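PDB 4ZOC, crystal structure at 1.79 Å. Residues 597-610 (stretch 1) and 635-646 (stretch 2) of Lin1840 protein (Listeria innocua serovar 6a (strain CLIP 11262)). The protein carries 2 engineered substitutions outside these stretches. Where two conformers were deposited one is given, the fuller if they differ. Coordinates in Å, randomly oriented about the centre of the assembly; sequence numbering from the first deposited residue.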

ATOM      1  N   PRO A 597      -0.641  15.146 -12.972  1.00  7.66           N
ATOM      2  CA  PRO A 597       0.564  14.932 -12.196  1.00  7.88           C
ATOM      3  C   PRO A 597       0.968  16.084 -11.295  1.00  7.09           C
ATOM      4  O   PRO A 597       0.484  17.163 -11.419  1.00  7.53           O
ATOM      5  N   PHE A 598       1.930  15.778 -10.420  1.00  6.49           N
ATOM      6  CA  PHE A 598       2.541  16.690  -9.541  1.00  7.16           C
ATOM      7  C   PHE A 598       3.073  17.888 -10.417  1.00  8.06           C
ATOM      8  O   PHE A 598       3.755  17.693 -11.427  1.00  9.53           O
ATOM      9  N   GLY A 599       2.834  19.080  -9.930  1.00  8.08           N
ATOM     10  CA  GLY A 599       3.383  20.314 -10.477  1.00  7.90           C
ATOM     11  C   GLY A 599       2.585  20.836 -11.678  1.00  7.69           C
ATOM     12  O   GLY A 599       2.947  21.836 -12.208  1.00  8.87           O
ATOM     13  N   TYR A 600       1.460  20.188 -12.050  1.00  9.39           N
ATOM     14  CA  TYR A 600       0.599  20.638 -13.117  1.00  8.99           C
ATOM     15  C   TYR A 600      -0.465  21.684 -12.718  1.00  9.27           C
ATOM     16  O   TYR A 600      -1.184  21.531 -11.711  1.00  9.32           O
ATOM     17  N   GLY A 601      -0.629  22.704 -13.588  1.00  8.32           N
ATOM     18  CA  GLY A 601      -1.694  23.713 -13.436  1.00  9.14           C
ATOM     19  C   GLY A 601      -1.626  24.617 -14.664  1.00  9.82           C
ATOM     20  O   GLY A 601      -0.554  24.844 -15.252  1.00 11.19           O
ATOM     21  N   LYS A 602      -2.759  25.098 -15.088  1.00  9.88           N
ATOM     22  CA  LYS A 602      -2.814  25.986 -16.264  1.00  9.80           C
ATOM     23  C   LYS A 602      -2.806  27.458 -15.833  1.00 10.75           C
ATOM     24  O   LYS A 602      -2.747  27.817 -14.622  1.00 11.37           O
ATOM     25  N   SER A 603      -2.849  28.326 -16.817  1.00 12.25           N
ATOM     26  CA  SER A 603      -2.814  29.787 -16.566  1.00 11.58           C
ATOM     27  C   SER A 603      -3.580  30.412 -17.759  1.00 10.77           C
ATOM     28  O   SER A 603      -3.669  29.790 -18.822  1.00 11.03           O
ATOM     29  N   TYR A 604      -4.019  31.673 -17.575  1.00 10.70           N
ATOM     30  CA  TYR A 604      -4.478  32.527 -18.647  1.00 11.04           C
ATOM     31  C   TYR A 604      -3.312  33.086 -19.512  1.00 11.48           C
ATOM     32  O   TYR A 604      -3.561  33.594 -20.599  1.00 15.54           O
ATOM     33  N   SER A 605      -2.094  32.992 -19.028  1.00 10.85           N
ATOM     34  CA  SER A 605      -0.943  33.510 -19.680  1.00 10.73           C
ATOM     35  C   SER A 605      -0.171  32.337 -20.359  1.00 11.49           C
ATOM     36  O   SER A 605      -0.516  31.139 -20.240  1.00 15.67           O
ATOM     37  N   GLU A 606       0.887  32.690 -21.042  1.00 11.88           N
ATOM     38  CA  GLU A 606       1.804  31.715 -21.669  1.00 12.81           C
ATOM     39  C   GLU A 606       3.231  32.159 -21.352  1.00 12.52           C
ATOM     40  O   GLU A 606       3.545  33.344 -21.362  1.00 14.39           O
ATOM     41  N   PHE A 607       4.108  31.218 -21.070  1.00 11.68           N
ATOM     42  CA  PHE A 607       5.459  31.561 -20.631  1.00 13.19           C
ATOM     43  C   PHE A 607       6.474  30.817 -21.424  1.00 14.11           C
ATOM     44  O   PHE A 607       6.199  29.814 -21.986  1.00 17.21           O
ATOM     45  N   GLU A 608       7.687  31.360 -21.458  0.50 16.85           N
ATOM     46  CA  GLU A 608       8.807  30.689 -22.083  0.50 17.34           C
ATOM     47  C   GLU A 608       9.944  30.663 -21.108  0.50 14.72           C
ATOM     48  O   GLU A 608      10.220  31.684 -20.457  0.50 16.87           O
ATOM     49  N   LEU A 609      10.591  29.515 -20.977  1.00 15.02           N
ATOM     50  CA  LEU A 609      11.685  29.393 -20.025  1.00 15.88           C
ATOM     51  C   LEU A 609      12.955  29.028 -20.775  1.00 15.59           C
ATOM     52  O   LEU A 609      12.915  28.199 -21.646  1.00 19.39           O
ATOM     53  N   LYS A 610      14.082  29.583 -20.376  1.00 16.43           N
ATOM     54  CA  LYS A 610      15.392  29.238 -20.885  1.00 19.64           C
ATOM     55  C   LYS A 610      16.350  29.062 -19.708  1.00 13.88           C
ATOM     56  O   LYS A 610      16.502  29.954 -18.904  1.00 17.00           O
ATOM     57  N   ASP A 635      -0.420  38.613 -23.498  1.00 16.71           N
ATOM     58  CA  ASP A 635      -0.807  39.912 -23.171  1.00 18.11           C
ATOM     59  C   ASP A 635      -1.493  39.959 -21.817  1.00 22.09           C
ATOM     60  O   ASP A 635      -2.136  40.950 -21.488  1.00 21.32           O
ATOM     61  N   ILE A 636      -1.363  38.891 -21.039  1.00 21.41           N
ATOM     62  CA  ILE A 636      -2.094  38.787 -19.758  1.00 17.63           C
ATOM     63  C   ILE A 636      -1.043  38.553 -18.635  1.00 13.64           C
ATOM     64  O   ILE A 636      -0.252  37.669 -18.759  1.00 12.65           O
ATOM     65  N   ALA A 637      -1.020  39.386 -17.595  1.00 12.33           N
ATOM     66  CA  ALA A 637      -0.105  39.241 -16.462  1.00 13.73           C
ATOM     67  C   ALA A 637      -0.424  37.922 -15.747  1.00 14.95           C
ATOM     68  O   ALA A 637      -1.601  37.520 -15.680  1.00 11.19           O
ATOM     69  N   GLY A 638       0.606  37.242 -15.263  1.00 12.34           N
ATOM     70  CA  GLY A 638       0.366  36.005 -14.556  1.00 11.85           C
ATOM     71  C   GLY A 638       1.572  35.540 -13.858  1.00 12.20           C
ATOM     72  O   GLY A 638       2.653  36.143 -13.998  1.00 14.40           O
ATOM     73  N   LYS A 639       1.387  34.495 -13.056  1.00 10.68           N
ATOM     74  CA  LYS A 639       2.446  33.840 -12.344  1.00 12.26           C
ATOM     75  C   LYS A 639       2.673  32.398 -12.833  1.00  9.54           C
ATOM     76  O   LYS A 639       1.747  31.652 -13.138  1.00 11.32           O
ATOM     77  N   GLU A 640       3.930  32.005 -12.894  1.00 10.08           N
ATOM     78  CA  GLU A 640       4.315  30.672 -13.281  1.00  9.91           C
ATOM     79  C   GLU A 640       5.177  30.116 -12.150  1.00 10.87           C
ATOM     80  O   GLU A 640       5.897  30.859 -11.447  1.00 14.32           O
ATOM     81  N   VAL A 641       5.131  28.803 -11.963  1.00 11.98           N
ATOM     82  CA  VAL A 641       5.963  28.113 -10.926  1.00 10.53           C
ATOM     83  C   VAL A 641       7.055  27.383 -11.639  1.00 10.17           C
ATOM     84  O   VAL A 641       6.835  26.306 -12.218  1.00 11.02           O
ATOM     85  N   ILE A 642       8.273  27.960 -11.563  1.00 10.43           N
ATOM     86  CA  ILE A 642       9.475  27.282 -12.110  1.00 11.27           C
ATOM     87  C   ILE A 642       9.845  26.192 -11.098  1.00 10.19           C
ATOM     88  O   ILE A 642       9.909  26.473  -9.903  1.00 11.28           O
ATOM     89  N   GLN A 643      10.019  24.966 -11.583  1.00  9.60           N
ATOM     90  CA  GLN A 643      10.372  23.780 -10.783  1.00  8.80           C
ATOM     91  C   GLN A 643      11.680  23.196 -11.268  1.00  9.28           C
ATOM     92  O   GLN A 643      11.857  23.034 -12.480  1.00 10.69           O
ATOM     93  N   VAL A 644      12.529  22.818 -10.316  1.00  9.13           N
ATOM     94  CA  VAL A 644      13.789  22.111 -10.642  1.00  9.18           C
ATOM     95  C   VAL A 644      13.808  20.777  -9.929  1.00  7.80           C
ATOM     96  O   VAL A 644      13.692  20.708  -8.695  1.00  8.94           O
ATOM     97  N   TYR A 645      14.028  19.727 -10.739  1.00  8.02           N
ATOM     98  CA  TYR A 645      14.138  18.375 -10.287  1.00  7.24           C
ATOM     99  C   TYR A 645      15.526  17.779 -10.545  1.00  7.92           C
ATOM    100  O   TYR A 645      16.244  18.125 -11.519  1.00  9.59           O
ATOM    101  N   LEU A 646      15.929  16.934  -9.650  1.00  8.87           N
ATOM    102  CA  LEU A 646      17.114  16.144  -9.806  1.00  9.96           C
ATOM    103  C   LEU A 646      16.816  14.589  -9.842  1.00  9.02           C
ATOM    104  O   LEU A 646      15.911  14.065  -9.120  1.00 11.52           O
TER

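Stretch 1 runs alongside stretch 2 from a type II turn at its start to a short strand at its end, and the two together bury 558 Å² of surface. The turn, Pro597 to Tyr600, is closed by a backbone hydrogen bond from Tyr600 N to Pro597 O (3.2 Å). Within it Phe598 adopts the t rotamer; its CA-to-CB bond runs sideways, yet the ring reaches stretch 2, where its edge meets Tyr645. Phe598 CD2 lies 3.4 Å from Tyr645 OH, and the two rings approach edge to edge, with Phe598 CE2 4.3 Å from Tyr645 CE2.

Gly599 follows with a positive phi, and the absence of a side chain leaves room for a polar cluster: an ideal CB here would lie 2.2 Å from Gln643 OE1. Gln643 (chi1 m, chi2 t) gives a weak but nearly linear hydrogen bond from NE2 to Gly599 O (3.3 Å), and the same NE2 donates to Val641 O (3.2 Å). Its OE1 accepts from Tyr645 OH (2.6 Å), which helps fix the amide against the turn. Tyr600 and Lys602 point away and make no contact.

Ser603, rotamer t, points toward stretch 2 but reaches it through water 1. Ser603 OG donates to the water at 2.5 Å, and the water donates to Lys639 O at 2.9 Å. Ser603 OG also accepts from Ser605 N (2.9 Å), tying the loop to itself. Tyr604 (m) directs its ring away, leaving its CB 4.1 Å from Ile636 CG2, while Tyr604 O lies 3.4 Å from Ile636 CD1. Ile636, with chi1 m and chi2 t, thus covers the loop although it remains exposed.

The shortest direct polar contact comes from Ser605, rotamer m, whose OG donates to Ile636 O at 2.7 Å. Gly638 is closely matched to this hydroxyl: an ideal CB there would lie only 2.4 Å from Ser605 OG.

Glu606 points away, and Phe607 (chi1 m) then turns inward, with the largest area covered by the other stretch. Glu640 CB sits over one face of its ring, 3.6 Å from the centroid and 5° off the normal, a CH-pi contact; at the ring edge, Phe607 CZ is 3.9 Å from Gly638 C. The Glu640 side chain (chi1 t, chi2 p) folds back so that OE2 accepts from Val641 N (2.8 Å). Beyond Glu608, Leu609 (m, p) points toward stretch 2, and its CD2 packs 4.0 Å from CG1 of Ile642 (m, t), extending the contact with a purely apolar pair.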

ATOM      1  CB  PRO A 597       1.618  14.723 -13.284  1.00  8.64           C
ATOM      2  CG  PRO A 597       1.161  15.706 -14.351  1.00  7.97           C
ATOM      3  CD  PRO A 597      -0.320  15.623 -14.347  1.00  7.92           C
ATOM      4  CB  PHE A 598       3.701  16.059  -8.843  1.00  7.52           C
ATOM      5  CG  PHE A 598       4.366  16.982  -7.818  1.00  9.36           C
ATOM      6  CD1 PHE A 598       3.872  17.077  -6.516  1.00  7.34           C
ATOM      7  CD2 PHE A 598       5.448  17.765  -8.175  1.00  8.80           C
ATOM      8  CE1 PHE A 598       4.472  17.913  -5.590  1.00  8.58           C
ATOM      9  CE2 PHE A 598       6.077  18.629  -7.250  1.00  9.23           C
ATOM     10  CZ  PHE A 598       5.584  18.687  -5.961  1.00  7.84           C
ATOM     11  CB  TYR A 600      -0.154  19.463 -13.701  1.00 10.29           C
ATOM     12  CG  TYR A 600      -1.217  19.821 -14.715  1.00 10.82           C
ATOM     13  CD1 TYR A 600      -0.868  20.205 -15.983  1.00 13.82           C
ATOM     14  CD2 TYR A 600      -2.547  19.697 -14.415  1.00 11.23           C
ATOM     15  CE1 TYR A 600      -1.824  20.541 -16.919  1.00 11.16           C
ATOM     16  CE2 TYR A 600      -3.518  19.996 -15.328  1.00 10.97           C
ATOM     17  CZ  TYR A 600      -3.143  20.400 -16.593  1.00 12.33           C
ATOM     18  OH  TYR A 600      -4.158  20.665 -17.488  1.00 12.87           O
ATOM     19  CB  LYS A 602      -4.014  25.621 -17.109  1.00  9.49           C
ATOM     20  CG  LYS A 602      -3.929  24.203 -17.663  1.00 11.11           C
ATOM     21  CD  LYS A 602      -5.205  23.879 -18.420  1.00 13.66           C
ATOM     22  CE  LYS A 602      -5.364  24.663 -19.707  1.00 18.48           C
ATOM     23  NZ  LYS A 602      -4.199  24.761 -20.607  1.00 23.20           N
ATOM     24  CB  SER A 603      -1.345  30.289 -16.589  1.00 12.01           C
ATOM     25  OG  SER A 603      -1.193  31.736 -16.537  1.00 11.77           O
ATOM     26  CB  TYR A 604      -5.388  33.648 -18.140  1.00 11.90           C
ATOM     27  CG  TYR A 604      -6.565  33.161 -17.348  1.00 11.52           C
ATOM     28  CD1 TYR A 604      -7.145  31.893 -17.629  1.00 10.63           C
ATOM     29  CD2 TYR A 604      -7.140  33.942 -16.385  1.00 10.75           C
ATOM     30  CE1 TYR A 604      -8.272  31.456 -16.956  1.00  9.59           C
ATOM     31  CE2 TYR A 604      -8.238  33.513 -15.669  1.00 12.85           C
ATOM     32  CZ  TYR A 604      -8.797  32.259 -15.924  1.00 12.19           C
ATOM     33  OH  TYR A 604      -9.898  31.846 -15.149  1.00  8.27           O
ATOM     34  CB  SER A 605      -0.028  34.154 -18.644  1.00 10.10           C
ATOM     35  OG  SER A 605      -0.623  35.121 -17.853  1.00 11.38           O
ATOM     36  CB  GLU A 606       1.638  31.821 -23.160  1.00 15.93           C
ATOM     37  CG  GLU A 606       0.828  30.876 -23.963  1.00 24.56           C
ATOM     38  CD  GLU A 606       1.386  30.892 -25.412  1.00 36.18           C
ATOM     39  OE1 GLU A 606       1.273  31.928 -26.067  1.00 42.35           O
ATOM     40  OE2 GLU A 606       2.018  29.916 -25.918  1.00 49.79           O
ATOM     41  CB  PHE A 607       5.661  31.179 -19.172  1.00 12.38           C
ATOM     42  CG  PHE A 607       4.654  31.822 -18.237  1.00 11.72           C
ATOM     43  CD1 PHE A 607       4.876  33.104 -17.694  1.00 12.27           C
ATOM     44  CD2 PHE A 607       3.512  31.145 -17.889  1.00 10.00           C
ATOM     45  CE1 PHE A 607       3.960  33.710 -16.883  1.00  9.42           C
ATOM     46  CE2 PHE A 607       2.549  31.765 -17.087  1.00 11.69           C
ATOM     47  CZ  PHE A 607       2.809  33.012 -16.550  1.00 10.79           C
ATOM     48  CB  GLU A 608       9.216  31.441 -23.320  0.50 19.24           C
ATOM     49  CG  GLU A 608       8.877  30.725 -24.610  0.50 24.39           C
ATOM     50  CD  GLU A 608       9.609  31.358 -25.776  0.50 32.89           C
ATOM     51  OE1 GLU A 608      10.269  30.617 -26.542  0.50 33.75           O
ATOM     52  OE2 GLU A 608       9.552  32.610 -25.879  0.50 32.25           O
ATOM     53  CB  LEU A 609      11.386  28.277 -19.001  1.00 16.69           C
ATOM     54  CG  LEU A 609      10.447  28.612 -17.876  1.00 18.59           C
ATOM     55  CD1 LEU A 609       9.000  28.772 -18.347  1.00 18.94           C
ATOM     56  CD2 LEU A 609      10.655  27.578 -16.792  1.00 20.76           C
ATOM     57  CB  LYS A 610      15.907  30.386 -21.810  1.00 24.32           C
ATOM     58  CG  LYS A 610      17.322  30.231 -22.353  1.00 38.64           C
ATOM     59  CD  LYS A 610      17.323  29.423 -23.658  1.00 46.80           C
ATOM     60  CE  LYS A 610      18.689  28.865 -24.010  1.00 53.24           C
ATOM     61  NZ  LYS A 610      18.543  27.967 -25.186  1.00 52.41           N
ATOM     62  CB  ASP A 635      -1.773  40.428 -24.270  1.00 20.88           C
ATOM     63  CG  ASP A 635      -1.079  40.555 -25.597  1.00 24.23           C
ATOM     64  OD1 ASP A 635       0.043  41.131 -25.650  1.00 25.34           O
ATOM     65  OD2 ASP A 635      -1.639  40.089 -26.578  1.00 28.26           O
ATOM     66  CB  ILE A 636      -3.090  37.626 -19.828  1.00 21.06           C
ATOM     67  CG1 ILE A 636      -4.192  37.919 -20.901  1.00 26.36           C
ATOM     68  CG2 ILE A 636      -3.752  37.406 -18.494  1.00 18.31           C
ATOM     69  CD1 ILE A 636      -4.753  36.650 -21.512  1.00 29.20           C
ATOM     70  CB  ALA A 637      -0.280  40.391 -15.493  1.00 18.54           C
ATOM     71  CB  LYS A 639       2.097  33.813 -10.836  1.00 13.11           C
ATOM     72  CG  LYS A 639       2.116  35.186 -10.197  1.00 12.28           C
ATOM     73  CD  LYS A 639       1.346  35.217  -8.914  1.00 14.74           C
ATOM     74  CE  LYS A 639       1.228  36.631  -8.402  1.00 17.63           C
ATOM     75  NZ  LYS A 639       0.687  36.471  -7.048  1.00 28.89           N
ATOM     76  CB  GLU A 640       5.158  30.726 -14.584  1.00 10.60           C
ATOM     77  CG  GLU A 640       5.621  29.369 -15.127  1.00 11.52           C
ATOM     78  CD  GLU A 640       4.465  28.399 -15.388  1.00 12.78           C
ATOM     79  OE1 GLU A 640       3.994  28.200 -16.534  1.00 13.46           O
ATOM     80  OE2 GLU A 640       3.991  27.815 -14.380  1.00 11.77           O
ATOM     81  CB  VAL A 641       5.127  27.175  -9.979  1.00 10.51           C
ATOM     82  CG1 VAL A 641       6.026  26.498  -8.924  1.00 10.72           C
ATOM     83  CG2 VAL A 641       4.067  27.967  -9.302  1.00 11.98           C
ATOM     84  CB  ILE A 642      10.653  28.219 -12.291  1.00 11.07           C
ATOM     85  CG1 ILE A 642      10.253  29.378 -13.228  1.00 14.46           C
ATOM     86  CG2 ILE A 642      11.872  27.433 -12.694  1.00 12.40           C
ATOM     87  CD1 ILE A 642      11.231  30.565 -13.326  1.00 16.59           C
ATOM     88  CB  GLN A 643       9.266  22.712 -10.872  1.00  9.23           C
ATOM     89  CG  GLN A 643       7.923  23.266 -10.411  1.00  9.34           C
ATOM     90  CD  GLN A 643       6.731  22.588 -10.970  1.00  9.31           C
ATOM     91  OE1 GLN A 643       6.647  21.365 -11.030  1.00 10.76           O
ATOM     92  NE2 GLN A 643       5.771  23.368 -11.336  1.00 12.05           N
ATOM     93  CB  VAL A 644      15.018  22.943 -10.266  1.00  9.74           C
ATOM     94  CG1 VAL A 644      16.284  22.217 -10.647  1.00 11.60           C
ATOM     95  CG2 VAL A 644      14.930  24.334 -10.867  1.00 12.09           C
ATOM     96  CB  TYR A 645      13.063  17.529 -10.981  1.00  6.52           C
ATOM     97  CG  TYR A 645      11.631  17.952 -10.782  1.00  5.08           C
ATOM     98  CD1 TYR A 645      11.071  18.912 -11.585  1.00  7.38           C
ATOM     99  CD2 TYR A 645      10.824  17.294  -9.878  1.00  6.02           C
ATOM    100  CE1 TYR A 645       9.741  19.298 -11.453  1.00  8.09           C
ATOM    101  CE2 TYR A 645       9.502  17.698  -9.660  1.00  6.50           C
ATOM    102  CZ  TYR A 645       8.973  18.673 -10.450  1.00  8.04           C
ATOM    103  OH  TYR A 645       7.691  19.069 -10.305  1.00  8.14           O
ATOM    104  CB  LEU A 646      18.006  16.440  -8.650  1.00 13.47           C
ATOM    105  CG  LEU A 646      19.504  16.496  -8.876  1.00 16.52           C
ATOM    106  CD1 LEU A 646      19.831  17.473 -10.044  1.00 14.51           C
ATOM    107  CD2 LEU A 646      20.090  16.917  -7.538  1.00 13.67           C
TER
HETATM  108  O   HOH W   1      -0.881  32.261 -14.070  1.00 11.44           O